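Local coordinates for putative curved DNA-binding protein (Chaetomium thermophilum var. thermophilum DSM 1495, PDB 4IPA) that probably acts in ribosome biogenesis as Arx1, a pre-60S export factor built on the methionine aminopeptidase fold, at residues L99-K104 / D314-V319. Sequence-based numbering, arbitrary orientation.
Sequences LRSDEK and DAKSGV
A single water sits well above the plane of the Asp-102 carboxylate, between OD1 and the ammonium group of Lys-316, which lies on the same side but at a lower angle, beyond OD1. The water donates to Asp-102 OD1 from 2.5 Å. Its second donated bond goes to Ser-101 OG, 2.6 Å away, and it accepts from Lys-316 NZ at 2.8 Å. All three side chains meet through the solvent molecule: Lys-316 NZ and Asp-102 OD1 stay 4.7 Å apart, and Lys-316 NZ is 4.2 Å from Ser-101 OG. The opposite charges of Lys-316 and Asp-102 should still favour the approach. Arg-270 forms a salt bridge with Asp-102 OD1, while Lys-316 NZ also pairs with a sulfate ion, probably from the crystallisation liquor.

Farther back along the lysine, the contact becomes apolar. Lys-316 CG rests at 4.1 Å from Leu-99 CD1, the two side chains crossing at a slant. A bend at chi3 (88°) in the otherwise extended lysine chain leaves its amine beside the water. Leu-99 itself is buried, packed also against Arg-270, Thr-272 and Leu-306.

At the start of helix 312-324, Glu-312 joins the same loop directly: its carboxylate hydrogen-bonds to Ser-101 OG through OE1 and to the backbone N of Arg-100 through OE2. The interface is small (117 Å²), its polar part bridged by water and its apolar part direct. It joins the loop between strands 79-88 and 115-124 of the M24 fold to a helix in the region between strands 273-276 and 328-330, which probably corresponds to the helical insert of type II methionine aminopeptidases.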
ATOM      1  N   LEU A  99       9.843  17.088   3.152  1.00 21.32           N
ATOM      2  CA  LEU A  99       9.894  18.169   4.152  1.00 22.58           C
ATOM      3  C   LEU A  99       9.542  19.527   3.555  1.00 23.87           C
ATOM      4  O   LEU A  99       9.863  19.813   2.404  1.00 25.28           O
ATOM      5  CB  LEU A  99      11.266  18.255   4.798  1.00 21.27           C
ATOM      6  CG  LEU A  99      11.695  17.024   5.595  1.00 24.15           C
ATOM      7  CD1 LEU A  99      12.999  17.289   6.320  1.00 25.26           C
ATOM      8  CD2 LEU A  99      10.598  16.640   6.580  1.00 19.24           C
ATOM      9  N   ARG A 100       8.887  20.364   4.344  1.00 24.98           N
ATOM     10  CA  ARG A 100       8.619  21.737   3.920  1.00 35.83           C
ATOM     11  C   ARG A 100       9.909  22.556   3.802  1.00 32.65           C
ATOM     12  O   ARG A 100      10.021  23.413   2.920  1.00 31.56           O
ATOM     13  CB  ARG A 100       7.614  22.432   4.855  1.00 36.18           C
ATOM     14  CG  ARG A 100       7.174  23.795   4.342  1.00 41.22           C
ATOM     15  CD  ARG A 100       5.865  24.272   4.965  1.00 43.88           C
ATOM     16  NE  ARG A 100       4.685  23.656   4.362  1.00 45.07           N
ATOM     17  CZ  ARG A 100       4.246  23.906   3.130  1.00 44.06           C
ATOM     18  NH1 ARG A 100       4.897  24.751   2.343  1.00 43.01           N
ATOM     19  NH2 ARG A 100       3.157  23.298   2.676  1.00 43.13           N
ATOM     20  N   SER A 101      10.884  22.264   4.666  1.00 27.97           N
ATOM     21  CA  SER A 101      12.162  22.987   4.690  1.00 31.66           C
ATOM     22  C   SER A 101      13.171  22.531   3.627  1.00 30.54           C
ATOM     23  O   SER A 101      14.226  23.141   3.468  1.00 25.89           O
ATOM     24  CB  SER A 101      12.810  22.876   6.074  1.00 31.90           C
ATOM     25  OG  SER A 101      13.160  21.525   6.359  1.00 33.95           O
ATOM     26  N   ASP A 102      12.872  21.436   2.936  1.00 30.13           N
ATOM     27  CA  ASP A 102      13.627  21.083   1.728  1.00 26.53           C
ATOM     28  C   ASP A 102      12.975  21.850   0.590  1.00 28.58           C
ATOM     29  O   ASP A 102      12.006  21.380  -0.005  1.00 26.32           O
ATOM     30  CB  ASP A 102      13.563  19.578   1.457  1.00 24.70           C
ATOM     31  CG  ASP A 102      14.526  18.786   2.324  1.00 26.99           C
ATOM     32  OD1 ASP A 102      15.440  19.391   2.925  1.00 29.16           O
ATOM     33  OD2 ASP A 102      14.381  17.557   2.390  1.00 27.35           O
ATOM     34  N   GLU A 103      13.495  23.042   0.312  1.00 29.30           N
ATOM     35  CA  GLU A 103      12.822  23.992  -0.570  1.00 33.76           C
ATOM     36  C   GLU A 103      12.490  23.442  -1.954  1.00 29.58           C
ATOM     37  O   GLU A 103      11.383  23.629  -2.441  1.00 34.06           O
ATOM     38  CB  GLU A 103      13.636  25.277  -0.709  1.00 33.04           C
ATOM     39  CG  GLU A 103      13.410  26.275   0.410  1.00 45.91           C
ATOM     40  CD  GLU A 103      14.305  27.498   0.281  1.00 55.19           C
ATOM     41  OE1 GLU A 103      14.940  27.663  -0.789  1.00 51.06           O
ATOM     42  OE2 GLU A 103      14.376  28.286   1.251  1.00 52.31           O
ATOM     43  N   LYS A 104      13.446  22.777  -2.586  1.00 27.26           N
ATOM     44  CA  LYS A 104      13.224  22.246  -3.927  1.00 33.14           C
ATOM     45  C   LYS A 104      12.156  21.131  -3.940  1.00 30.82           C
ATOM     46  O   LYS A 104      11.221  21.149  -4.756  1.00 29.09           O
ATOM     47  CB  LYS A 104      14.538  21.746  -4.549  1.00 28.52           C
ATOM     48  CG  LYS A 104      14.353  21.148  -5.958  1.00 39.80           C
ATOM     49  CD  LYS A 104      15.429  20.108  -6.319  1.00 40.61           C
ATOM     50  CE  LYS A 104      15.219  19.562  -7.736  1.00 36.70           C
ATOM     51  NZ  LYS A 104      13.776  19.278  -8.054  1.00 34.34           N
ATOM     52  N   ASP A 314      14.640  19.522  14.683  1.00 24.66           N
ATOM     53  CA  ASP A 314      14.732  18.396  15.604  0.99 25.56           C
ATOM     54  C   ASP A 314      14.557  17.054  14.865  1.00 25.33           C
ATOM     55  O   ASP A 314      15.207  16.050  15.181  1.00 20.29           O
ATOM     56  CB  ASP A 314      13.679  18.514  16.722  1.00 26.87           C
ATOM     57  CG  ASP A 314      14.016  19.600  17.752  1.00 31.36           C
ATOM     58  OD1 ASP A 314      15.176  20.039  17.782  1.00 28.19           O
ATOM     59  OD2 ASP A 314      13.137  20.014  18.544  1.00 33.02           O
ATOM     60  N   ALA A 315      13.679  17.045  13.869  1.00 22.80           N
ATOM     61  CA  ALA A 315      13.370  15.798  13.183  1.00 25.13           C
ATOM     62  C   ALA A 315      14.647  15.291  12.526  1.00 20.49           C
ATOM     63  O   ALA A 315      15.015  14.131  12.698  1.00 23.48           O
ATOM     64  CB  ALA A 315      12.280  15.994  12.163  1.00 24.05           C
ATOM     65  N   LYS A 316      15.341  16.174  11.809  1.00 20.07           N
ATOM     66  CA  LYS A 316      16.540  15.794  11.060  1.00 22.85           C
ATOM     67  C   LYS A 316      17.702  15.402  11.956  1.00 24.57           C
ATOM     68  O   LYS A 316      18.522  14.563  11.596  1.00 28.82           O
ATOM     69  CB  LYS A 316      16.988  16.925  10.141  1.00 25.18           C
ATOM     70  CG  LYS A 316      15.918  17.374   9.177  1.00 30.24           C
ATOM     71  CD  LYS A 316      16.106  18.834   8.799  1.00 32.87           C
ATOM     72  CE  LYS A 316      17.018  18.977   7.607  1.00 36.02           C
ATOM     73  NZ  LYS A 316      17.095  20.403   7.180  1.00 40.73           N
ATOM     74  N   SER A 317      17.769  16.018  13.124  1.00 23.85           N
ATOM     75  CA  SER A 317      18.850  15.744  14.056  1.00 25.15           C
ATOM     76  C   SER A 317      18.662  14.400  14.751  1.00 19.43           C
ATOM     77  O   SER A 317      19.555  13.566  14.752  1.00 18.46           O
ATOM     78  CB  SER A 317      18.933  16.875  15.084  1.00 24.10           C
ATOM     79  OG  SER A 317      19.805  16.537  16.138  1.00 25.27           O
ATOM     80  N   GLY A 318      17.495  14.204  15.352  1.00 19.93           N
ATOM     81  CA  GLY A 318      17.234  12.998  16.112  1.00 21.46           C
ATOM     82  C   GLY A 318      17.057  11.738  15.276  1.00 20.56           C
ATOM     83  O   GLY A 318      17.383  10.639  15.729  1.00 21.67           O
ATOM     84  N   VAL A 319      16.554  11.880  14.052  1.00 19.36           N
ATOM     85  CA  VAL A 319      16.302  10.700  13.233  1.00 22.46           C
ATOM     86  C   VAL A 319      17.578   9.901  12.962  1.00 23.10           C
ATOM     87  O   VAL A 319      17.546   8.670  12.875  1.00 20.60           O
ATOM     88  CB  VAL A 319      15.592  11.024  11.904  1.00 19.63           C
ATOM     89  CG1 VAL A 319      16.552  11.713  10.923  1.00 18.95           C
ATOM     90  CG2 VAL A 319      15.047   9.741  11.301  1.00 15.90           C
TER
HETATM   91  O   HOH W   1      15.195  20.475   5.156  1.00 33.23           O